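Local coordinates for tyrosinase (Aspergillus oryzae, PDB 6JU8), which probably oxidises L-tyrosine and L-dopa to L-dopaquinone with molecular oxygen at a dinuclear copper centre, at residues F65-I70 against V111-Q116; G69-P74 against P104-V109; W150-F155 against D285-L290. The protein carries 1 engineered substitution. All coordinates share one frame; numbering follows the deposited sequence.

From the N terminus, the short helix 64-69 and the loop that follows it supply the first partners of two contacts, which share Gly69 and Ile70. Interaction 2 closes the shorter loop, bringing 69-74 back to 104-109 at a copper ion. Interaction 1 closes a longer one, from 65-70 to 111-116, so the two start from the same stretch and both end on helix 103-129. Their centres lie about 8 Å apart, and Phe65 CE1 packs on Pro74 CD at 3.9 Å. Interaction 3 opens later, in series: a turn at 150-155 meets helix 283-292 after a long excursion. Its centre is about 25 Å from that of interaction 1 and about 23 Å from that of interaction 2.

Interaction 1 (F65-I70 against V111-Q116); sequences FRLAGI and VTLYEQ
Leu113 meets both Leu67 and Ile70 chiefly through one methyl group, CD2, and everything that touches directly across this contact is aliphatic. Leu67 lies askew to it: their side chains cross obliquely, with CD2 of Leu67 3.9 Å from CD2 of Leu113 and 4.1 Å from its CG. Ile70 approaches in another way, reaching out tip to tip so that its CD1 stands 3.6 Å from Leu113 CD2. The torsions account for the convergence. In Leu113, CG is turned opposite the backbone N (chi1 165°), which sends the isobutyl group from helix 103-129 toward its partners. Leu67 has CG opposite the carbonyl carbon instead (chi1 -67°) and answers from helix 64-69.

The backbones stay well apart, the nearest alpha carbons being those of Leu67 and Tyr114 at 7.5 Å, so between these two segments only side chains touch. Tyr114 flanks the leucines and stacks its ring on Trp373. Leu67 also rests on Val117, further along helix 103-129, and its carbonyl O is hydrogen-bonded to Tyr110 OH, a polar tie between the same two helices.

All three touching residues are buried, and the contact belongs to the helical core of the tyrosinase central domain, with the Ile70 side chain about 9 Å from a copper ion. No hydrogen bond crosses between the segments; cohesion here rests on dispersion and the exclusion of water.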
loop_
_atom_site.group_PDB
_atom_site.type_symbol
_atom_site.label_atom_id
_atom_site.label_comp_id
_atom_site.label_asym_id
_atom_site.label_seq_id
_atom_site.Cartn_x
_atom_site.Cartn_y
_atom_site.Cartn_z
ATOM N N PHE A 65 -11.774 15.277 -10.792
ATOM C CA PHE A 65 -11.594 16.175 -9.665
ATOM C C PHE A 65 -12.860 17.013 -9.454
ATOM O O PHE A 65 -13.360 17.178 -8.352
ATOM C CB PHE A 65 -10.387 17.111 -9.865
ATOM C CG PHE A 65 -10.167 18.012 -8.676
ATOM C CD1 PHE A 65 -10.926 19.166 -8.498
ATOM C CD2 PHE A 65 -9.194 17.693 -7.722
ATOM C CE1 PHE A 65 -10.747 19.988 -7.390
ATOM C CE2 PHE A 65 -9.021 18.499 -6.618
ATOM C CZ PHE A 65 -9.770 19.646 -6.461
ATOM N N ARG A 66 -13.395 17.594 -10.537
ATOM C CA ARG A 66 -14.553 18.468 -10.370
ATOM C C ARG A 66 -15.808 17.692 -10.015
ATOM O O ARG A 66 -16.661 18.208 -9.276
ATOM C CB ARG A 66 -14.754 19.306 -11.631
ATOM C CG ARG A 66 -13.652 20.311 -11.915
ATOM C CD ARG A 66 -13.630 21.486 -10.945
ATOM N NE ARG A 66 -14.918 22.174 -10.831
ATOM C CZ ARG A 66 -15.406 23.008 -11.730
ATOM N NH1 ARG A 66 -14.746 23.264 -12.860
ATOM N NH2 ARG A 66 -16.598 23.584 -11.544
ATOM N N LEU A 67 -15.988 16.481 -10.527
ATOM C CA LEU A 67 -17.132 15.662 -10.121
ATOM C C LEU A 67 -17.060 15.265 -8.655
ATOM O O LEU A 67 -18.052 15.406 -7.924
ATOM C CB LEU A 67 -17.201 14.402 -10.999
ATOM C CG LEU A 67 -17.537 14.693 -12.462
ATOM C CD1 LEU A 67 -17.318 13.445 -13.292
ATOM C CD2 LEU A 67 -18.987 15.176 -12.571
ATOM N N ALA A 68 -15.885 14.828 -8.195
ATOM C CA ALA A 68 -15.674 14.581 -6.772
ATOM C C ALA A 68 -15.851 15.855 -5.953
ATOM O O ALA A 68 -16.329 15.826 -4.815
ATOM C CB ALA A 68 -14.289 14.010 -6.552
ATOM N N GLY A 69 -15.492 17.005 -6.530
ATOM C CA GLY A 69 -15.600 18.267 -5.820
ATOM C C GLY A 69 -17.029 18.665 -5.553
ATOM O O GLY A 69 -17.283 19.472 -4.655
ATOM N N ILE A 70 -18.004 18.108 -6.269
ATOM C CA ILE A 70 -19.408 18.434 -5.956
ATOM C C ILE A 70 -19.722 18.104 -4.523
ATOM O O ILE A 70 -20.474 18.821 -3.850
ATOM C CB ILE A 70 -20.337 17.649 -6.916
ATOM C CG1 ILE A 70 -20.228 18.179 -8.353
ATOM C CG2 ILE A 70 -21.769 17.699 -6.418
ATOM C CD1 ILE A 70 -20.840 17.287 -9.403
ATOM N N VAL A 111 -24.627 9.459 -7.964
ATOM C CA VAL A 111 -24.059 8.229 -8.544
ATOM C C VAL A 111 -24.448 8.111 -10.020
ATOM O O VAL A 111 -23.632 7.695 -10.848
ATOM C CB VAL A 111 -24.533 7.008 -7.754
ATOM C CG1 VAL A 111 -24.143 5.692 -8.455
ATOM C CG2 VAL A 111 -23.945 7.020 -6.345
ATOM N N THR A 112 -25.671 8.504 -10.366
ATOM C CA THR A 112 -26.128 8.445 -11.751
ATOM C C THR A 112 -25.353 9.435 -12.612
ATOM O O THR A 112 -25.014 9.135 -13.765
ATOM C CB THR A 112 -27.626 8.772 -11.811
ATOM O OG1 THR A 112 -28.341 7.737 -11.121
ATOM C CG2 THR A 112 -28.155 8.790 -13.240
ATOM N N LEU A 113 -25.031 10.616 -12.101
ATOM C CA LEU A 113 -24.189 11.557 -12.841
ATOM C C LEU A 113 -22.858 10.899 -13.202
ATOM O O LEU A 113 -22.392 10.984 -14.336
ATOM C CB LEU A 113 -23.962 12.821 -12.002
ATOM C CG LEU A 113 -22.852 13.771 -12.413
ATOM C CD1 LEU A 113 -23.090 14.355 -13.808
ATOM C CD2 LEU A 113 -22.674 14.905 -11.405
ATOM N N TYR A 114 -22.213 10.273 -12.218
ATOM C CA TYR A 114 -20.901 9.649 -12.437
ATOM C C TYR A 114 -21.011 8.560 -13.502
ATOM O O TYR A 114 -20.199 8.502 -14.421
ATOM C CB TYR A 114 -20.432 9.045 -11.140
ATOM C CG TYR A 114 -19.044 8.482 -11.016
ATOM C CD1 TYR A 114 -17.911 9.267 -11.132
ATOM C CD2 TYR A 114 -18.875 7.128 -10.717
ATOM C CE1 TYR A 114 -16.631 8.747 -10.995
ATOM C CE2 TYR A 114 -17.608 6.605 -10.554
ATOM C CZ TYR A 114 -16.497 7.407 -10.697
ATOM O OH TYR A 114 -15.251 6.866 -10.511
ATOM N N GLU A 115 -22.022 7.711 -13.335
ATOM C CA GLU A 115 -22.255 6.638 -14.307
ATOM C C GLU A 115 -22.465 7.178 -15.717
ATOM O O GLU A 115 -21.943 6.612 -16.695
ATOM C CB GLU A 115 -23.474 5.832 -13.862
ATOM C CG GLU A 115 -23.896 4.692 -14.769
ATOM C CD GLU A 115 -25.096 3.972 -14.177
ATOM O OE1 GLU A 115 -24.943 2.834 -13.716
ATOM O OE2 GLU A 115 -26.191 4.586 -14.137
ATOM N N GLN A 116 -23.234 8.274 -15.820
ATOM C CA GLN A 116 -23.538 8.814 -17.140
ATOM C C GLN A 116 -22.282 9.390 -17.778
ATOM O O GLN A 116 -22.046 9.219 -18.971
ATOM C CB GLN A 116 -24.615 9.900 -17.010
ATOM C CG GLN A 116 -25.042 10.491 -18.362
ATOM C CD GLN A 116 -26.109 11.555 -18.198
ATOM O OE1 GLN A 116 -26.976 11.451 -17.337
ATOM N NE2 GLN A 116 -26.050 12.606 -19.002
#

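Interaction 2 (G69-P74 against P104-V109); sequences GIHGAP and PTWHRV. With CU (copper (II) ion), chain C.
With CG swung opposite the backbone N (chi1 -173°), His71 extends its ring from the loop after helix 64-69, while His107 on helix 103-129 has CG opposite the carbonyl carbon (chi1 -73°) and reaches in to meet it. Both present NE2 to one copper ion, at 2.1 Å from His71 NE2 and 2.0 Å from His107 NE2. The rings stand rim to rim, neither over the other's face: their planes are inclined at 64°, and the two NE2 atoms are 3.8 Å apart, each near the plane of the other ring.

This is half of the dinuclear copper centre characteristic of the tyrosinase family, held within the helical core. His98 is the third protein ligand of this ion, and a water oxygen lies 1.9 Å from the copper; His107 also comes close to His376, a ligand of the second copper.

A second shell positions His107. Its ND1 is hydrogen-bonded to Phe103 O, one turn earlier on its own helix, which limits rotation of the ring. Trp106 covers one face of the same imidazole, its CE3 3.5 Å above the plane and over the centre. The indole also meets the loop: its CZ3 approaches His71 CD2 obliquely at 4.2 Å, and its CZ2 edge receives Ile70 CG2 at 3.8 Å. Further round the rim, Trp106 NE1 is hydrogen-bonded to Arg409 O.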
loop_
_atom_site.group_PDB
_atom_site.type_symbol
_atom_site.label_atom_id
_atom_site.label_comp_id
_atom_site.label_asym_id
_atom_site.label_seq_id
_atom_site.Cartn_x
_atom_site.Cartn_y
_atom_site.Cartn_z
ATOM N N GLY A 69 -15.492 17.005 -6.530
ATOM C CA GLY A 69 -15.600 18.267 -5.820
ATOM C C GLY A 69 -17.029 18.665 -5.553
ATOM O O GLY A 69 -17.283 19.472 -4.655
ATOM N N ILE A 70 -18.004 18.108 -6.269
ATOM C CA ILE A 70 -19.408 18.434 -5.956
ATOM C C ILE A 70 -19.722 18.104 -4.523
ATOM O O ILE A 70 -20.474 18.821 -3.850
ATOM C CB ILE A 70 -20.337 17.649 -6.916
ATOM C CG1 ILE A 70 -20.228 18.179 -8.353
ATOM C CG2 ILE A 70 -21.769 17.699 -6.418
ATOM C CD1 ILE A 70 -20.840 17.287 -9.403
ATOM N N HIS A 71 -19.195 16.982 -4.047
ATOM C CA HIS A 71 -19.576 16.431 -2.747
ATOM C C HIS A 71 -19.127 17.328 -1.595
ATOM O O HIS A 71 -19.860 17.488 -0.632
ATOM C CB HIS A 71 -18.943 15.050 -2.624
ATOM C CG HIS A 71 -19.332 14.250 -1.433
ATOM N ND1 HIS A 71 -18.456 14.114 -0.367
ATOM C CD2 HIS A 71 -20.445 13.568 -1.108
ATOM C CE1 HIS A 71 -19.051 13.346 0.552
ATOM N NE2 HIS A 71 -20.248 13.002 0.133
ATOM N N GLY A 72 -17.912 17.880 -1.648
ATOM C CA GLY A 72 -17.275 18.530 -0.521
ATOM C C GLY A 72 -16.257 19.564 -0.939
ATOM O O GLY A 72 -16.542 20.463 -1.728
ATOM N N ALA A 73 -15.069 19.465 -0.350
ATOM C CA ALA A 73 -13.985 20.395 -0.652
ATOM C C ALA A 73 -13.596 20.248 -2.114
ATOM O O ALA A 73 -13.655 19.122 -2.645
ATOM C CB ALA A 73 -12.793 20.130 0.264
ATOM N N PRO A 74 -13.146 21.291 -2.800
ATOM C CA PRO A 74 -12.817 22.609 -2.252
ATOM C C PRO A 74 -13.963 23.605 -2.135
ATOM O O PRO A 74 -13.729 24.807 -1.919
ATOM C CB PRO A 74 -11.782 23.142 -3.275
ATOM C CG PRO A 74 -12.222 22.513 -4.573
ATOM C CD PRO A 74 -12.684 21.128 -4.209
ATOM N N PRO A 104 -30.388 9.749 0.898
ATOM C CA PRO A 104 -30.342 8.714 -0.157
ATOM C C PRO A 104 -30.644 9.259 -1.534
ATOM O O PRO A 104 -30.113 8.742 -2.532
ATOM C CB PRO A 104 -31.439 7.723 0.280
ATOM C CG PRO A 104 -31.591 7.971 1.759
ATOM C CD PRO A 104 -31.428 9.472 1.917
ATOM N N THR A 105 -31.539 10.263 -1.631
ATOM C CA THR A 105 -31.939 10.687 -2.982
ATOM C C THR A 105 -30.923 11.625 -3.596
ATOM O O THR A 105 -30.633 11.545 -4.807
ATOM C CB THR A 105 -33.351 11.303 -2.955
ATOM O OG1 THR A 105 -33.361 12.255 -1.888
ATOM C CG2 THR A 105 -34.383 10.211 -2.680
ATOM N N TRP A 106 -30.317 12.496 -2.779
ATOM C CA TRP A 106 -29.209 13.305 -3.335
ATOM C C TRP A 106 -28.148 12.384 -3.896
ATOM O O TRP A 106 -27.642 12.568 -5.016
ATOM C CB TRP A 106 -28.648 14.247 -2.236
ATOM C CG TRP A 106 -27.649 15.196 -2.847
ATOM C CD1 TRP A 106 -27.933 16.442 -3.336
ATOM C CD2 TRP A 106 -26.255 14.986 -3.045
ATOM N NE1 TRP A 106 -26.788 17.039 -3.842
ATOM C CE2 TRP A 106 -25.751 16.148 -3.671
ATOM C CE3 TRP A 106 -25.381 13.917 -2.774
ATOM C CZ2 TRP A 106 -24.405 16.278 -4.024
ATOM C CZ3 TRP A 106 -24.047 14.057 -3.119
ATOM C CH2 TRP A 106 -23.562 15.227 -3.744
ATOM N N HIS A 107 -27.760 11.353 -3.121
ATOM C CA HIS A 107 -26.696 10.469 -3.592
ATOM C C HIS A 107 -27.143 9.594 -4.744
ATOM O O HIS A 107 -26.290 9.250 -5.589
ATOM C CB HIS A 107 -26.151 9.632 -2.423
ATOM C CG HIS A 107 -25.320 10.441 -1.485
ATOM N ND1 HIS A 107 -25.830 11.183 -0.426
ATOM C CD2 HIS A 107 -23.985 10.665 -1.446
ATOM C CE1 HIS A 107 -24.835 11.798 0.215
ATOM N NE2 HIS A 107 -23.700 11.510 -0.393
ATOM N N ARG A 108 -28.426 9.263 -4.872
ATOM C CA ARG A 108 -28.908 8.510 -6.022
ATOM C C ARG A 108 -28.596 9.286 -7.291
ATOM O O ARG A 108 -28.112 8.713 -8.282
ATOM C CB ARG A 108 -30.411 8.239 -5.882
ATOM C CG ARG A 108 -31.004 7.561 -7.133
ATOM C CD ARG A 108 -32.370 6.932 -6.849
ATOM N NE ARG A 108 -32.238 5.741 -6.022
ATOM C CZ ARG A 108 -33.215 5.087 -5.426
ATOM N NH1 ARG A 108 -34.492 5.447 -5.538
ATOM N NH2 ARG A 108 -32.917 4.021 -4.680
ATOM N N VAL A 109 -28.878 10.599 -7.282
ATOM C CA VAL A 109 -28.597 11.414 -8.472
ATOM C C VAL A 109 -27.101 11.537 -8.690
ATOM O O VAL A 109 -26.612 11.464 -9.836
ATOM C CB VAL A 109 -29.261 12.799 -8.350
ATOM C CG1 VAL A 109 -28.987 13.628 -9.613
ATOM C CG2 VAL A 109 -30.774 12.729 -8.142
HETATM CU CU CU C . -22.146 12.192 0.658
HETATM O O HOH W 1 -21.161 10.688 1.353
#

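Interaction 3 (W150-F155 against D285-L290); sequences WDFARF and DMTFRL
The Phe152 ring turns an edge toward helix 283-292, where Thr287 OG1 lies close to the ring plane, 3.9 Å from CE1. Phe152 also covers part of the Trp150 indole, though with its CB: that atom sits 3.4 Å above the plane of the Trp150 ring, offset toward the rim. The backbone carrying Phe152 is a type I beta turn from Asp151 to Arg154, combined with an Asx turn in which Ala153 N donates to Asp151 OD1 at 3.2 Å, on the anti side of the carboxylate and 25° out of its plane. Asp151 OD2 is hydrogen-bonded to Tyr456 OH, so the carboxylate that shapes the turn is itself held from helix 448-456.

With CG between the backbone N and the carbonyl carbon (chi1 55°), the Phe152 side chain reaches Asn378, Ile379 and Leu382 of helix 371-389 and lies about 6 Å from that of the copper ligand His332. The contact therefore fits the turn between helix 283-292 and the helices around the second copper.

Ala153 points its methyl toward Thr287, with CB 3.7 Å from Thr287 CB and 3.6 Å from OG1. Neither approach is a hydrogen bond; a polar link between turn and helix is Ala153 O with Gln284 NE2. Thr287 OG1, set opposite the carbonyl carbon, bonds instead to Leu283 O, one turn back along its own helix.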
loop_
_atom_site.group_PDB
_atom_site.type_symbol
_atom_site.label_atom_id
_atom_site.label_comp_id
_atom_site.label_asym_id
_atom_site.label_seq_id
_atom_site.Cartn_x
_atom_site.Cartn_y
_atom_site.Cartn_z
ATOM N N TRP A 150 -20.131 -2.063 -4.763
ATOM C CA TRP A 150 -19.362 -2.849 -3.795
ATOM C C TRP A 150 -20.270 -3.356 -2.685
ATOM O O TRP A 150 -20.799 -2.573 -1.890
ATOM C CB TRP A 150 -18.248 -1.993 -3.198
ATOM C CG TRP A 150 -17.562 -2.648 -2.031
ATOM C CD1 TRP A 150 -17.162 -3.947 -1.928
ATOM C CD2 TRP A 150 -17.205 -1.985 -0.806
ATOM N NE1 TRP A 150 -16.581 -4.143 -0.694
ATOM C CE2 TRP A 150 -16.596 -2.966 0.010
ATOM C CE3 TRP A 150 -17.361 -0.684 -0.318
ATOM C CZ2 TRP A 150 -16.124 -2.683 1.293
ATOM C CZ3 TRP A 150 -16.897 -0.404 0.960
ATOM C CH2 TRP A 150 -16.292 -1.400 1.750
ATOM N N ASP A 151 -20.460 -4.670 -2.656
ATOM C CA ASP A 151 -21.290 -5.259 -1.606
ATOM C C ASP A 151 -20.467 -5.424 -0.335
ATOM O O ASP A 151 -19.848 -6.460 -0.067
ATOM C CB ASP A 151 -21.907 -6.590 -2.046
ATOM C CG ASP A 151 -23.090 -6.930 -1.131
ATOM O OD1 ASP A 151 -23.137 -6.434 0.006
ATOM O OD2 ASP A 151 -23.977 -7.675 -1.602
ATOM N N PHE A 152 -20.446 -4.353 0.458
ATOM C CA PHE A 152 -19.641 -4.329 1.684
ATOM C C PHE A 152 -20.161 -5.313 2.733
ATOM O O PHE A 152 -19.460 -5.573 3.724
ATOM C CB PHE A 152 -19.499 -2.909 2.251
ATOM C CG PHE A 152 -20.800 -2.190 2.521
ATOM C CD1 PHE A 152 -21.663 -2.629 3.521
ATOM C CD2 PHE A 152 -21.180 -1.084 1.764
ATOM C CE1 PHE A 152 -22.867 -1.954 3.754
ATOM C CE2 PHE A 152 -22.352 -0.378 2.000
ATOM C CZ PHE A 152 -23.201 -0.834 3.008
ATOM N N ALA A 153 -21.372 -5.847 2.566
ATOM C CA ALA A 153 -21.991 -6.730 3.542
ATOM C C ALA A 153 -21.992 -8.188 3.107
ATOM O O ALA A 153 -22.480 -9.034 3.864
ATOM C CB ALA A 153 -23.400 -6.248 3.829
ATOM N N ARG A 154 -21.455 -8.513 1.942
ATOM C CA ARG A 154 -21.431 -9.871 1.419
ATOM C C ARG A 154 -20.041 -10.467 1.616
ATOM O O ARG A 154 -19.043 -9.824 1.288
ATOM C CB ARG A 154 -21.763 -9.856 -0.080
ATOM C CG ARG A 154 -21.865 -11.255 -0.698
ATOM C CD ARG A 154 -22.247 -11.106 -2.170
ATOM N NE ARG A 154 -22.400 -12.420 -2.780
ATOM C CZ ARG A 154 -22.361 -12.638 -4.092
ATOM N NH1 ARG A 154 -22.149 -11.656 -4.942
ATOM N NH2 ARG A 154 -22.517 -13.869 -4.549
ATOM N N PHE A 155 -19.933 -11.689 2.122
ATOM C CA PHE A 155 -18.620 -12.309 2.262
ATOM C C PHE A 155 -17.998 -12.491 0.887
ATOM O O PHE A 155 -18.668 -12.975 -0.039
ATOM C CB PHE A 155 -18.790 -13.675 2.942
ATOM C CG PHE A 155 -19.281 -13.569 4.366
ATOM C CD1 PHE A 155 -18.765 -12.624 5.247
ATOM C CD2 PHE A 155 -20.267 -14.430 4.830
ATOM C CE1 PHE A 155 -19.206 -12.602 6.557
ATOM C CE2 PHE A 155 -20.701 -14.420 6.150
ATOM C CZ PHE A 155 -20.165 -13.494 7.023
ATOM N N ASP A 285 -24.650 -8.509 9.605
ATOM C CA ASP A 285 -25.915 -8.596 10.351
ATOM C C ASP A 285 -26.599 -7.248 10.470
ATOM O O ASP A 285 -27.834 -7.151 10.432
ATOM C CB ASP A 285 -25.662 -9.221 11.728
ATOM C CG ASP A 285 -27.001 -9.479 12.418
ATOM O OD1 ASP A 285 -27.897 -10.091 11.811
ATOM O OD2 ASP A 285 -27.130 -9.084 13.578
ATOM N N MET A 286 -25.801 -6.189 10.660
ATOM C CA MET A 286 -26.435 -4.857 10.759
ATOM C C MET A 286 -27.174 -4.529 9.478
ATOM O O MET A 286 -28.269 -3.939 9.483
ATOM C CB MET A 286 -25.376 -3.785 11.063
ATOM C CG MET A 286 -25.989 -2.494 11.553
ATOM S SD MET A 286 -26.609 -2.607 13.237
ATOM C CE MET A 286 -25.081 -2.249 14.132
ATOM N N THR A 287 -26.595 -4.907 8.343
ATOM C CA THR A 287 -27.208 -4.679 7.031
ATOM C C THR A 287 -28.456 -5.523 6.885
ATOM O O THR A 287 -29.524 -5.075 6.402
ATOM C CB THR A 287 -26.166 -4.978 5.930
ATOM O OG1 THR A 287 -25.060 -4.081 6.101
ATOM C CG2 THR A 287 -26.761 -4.697 4.559
ATOM N N PHE A 288 -28.403 -6.789 7.292
ATOM C CA PHE A 288 -29.589 -7.646 7.332
ATOM C C PHE A 288 -30.708 -7.027 8.145
ATOM O O PHE A 288 -31.863 -6.991 7.703
ATOM C CB PHE A 288 -29.202 -9.010 7.903
ATOM C CG PHE A 288 -30.356 -9.992 7.944
ATOM C CD1 PHE A 288 -30.854 -10.592 6.806
ATOM C CD2 PHE A 288 -30.953 -10.275 9.157
ATOM C CE1 PHE A 288 -31.929 -11.476 6.860
ATOM C CE2 PHE A 288 -31.988 -11.180 9.220
ATOM C CZ PHE A 288 -32.496 -11.804 8.084
ATOM N N ARG A 289 -30.384 -6.520 9.334
ATOM C CA ARG A 289 -31.410 -5.901 10.176
ATOM C C ARG A 289 -32.007 -4.675 9.481
ATOM O O ARG A 289 -33.205 -4.420 9.579
ATOM C CB ARG A 289 -30.749 -5.497 11.502
ATOM C CG ARG A 289 -30.413 -6.701 12.385
ATOM C CD ARG A 289 -29.710 -6.235 13.659
ATOM N NE ARG A 289 -29.281 -7.388 14.448
ATOM C CZ ARG A 289 -29.236 -7.452 15.761
ATOM N NH1 ARG A 289 -29.576 -6.412 16.511
ATOM N NH2 ARG A 289 -28.830 -8.569 16.344
ATOM N N LEU A 290 -31.189 -3.896 8.774
ATOM C CA LEU A 290 -31.682 -2.713 8.067
ATOM C C LEU A 290 -32.753 -3.089 7.067
ATOM O O LEU A 290 -33.759 -2.393 6.907
ATOM C CB LEU A 290 -30.539 -2.013 7.324
ATOM C CG LEU A 290 -30.981 -0.775 6.518
ATOM C CD1 LEU A 290 -31.419 0.358 7.423
ATOM C CD2 LEU A 290 -29.856 -0.334 5.586
#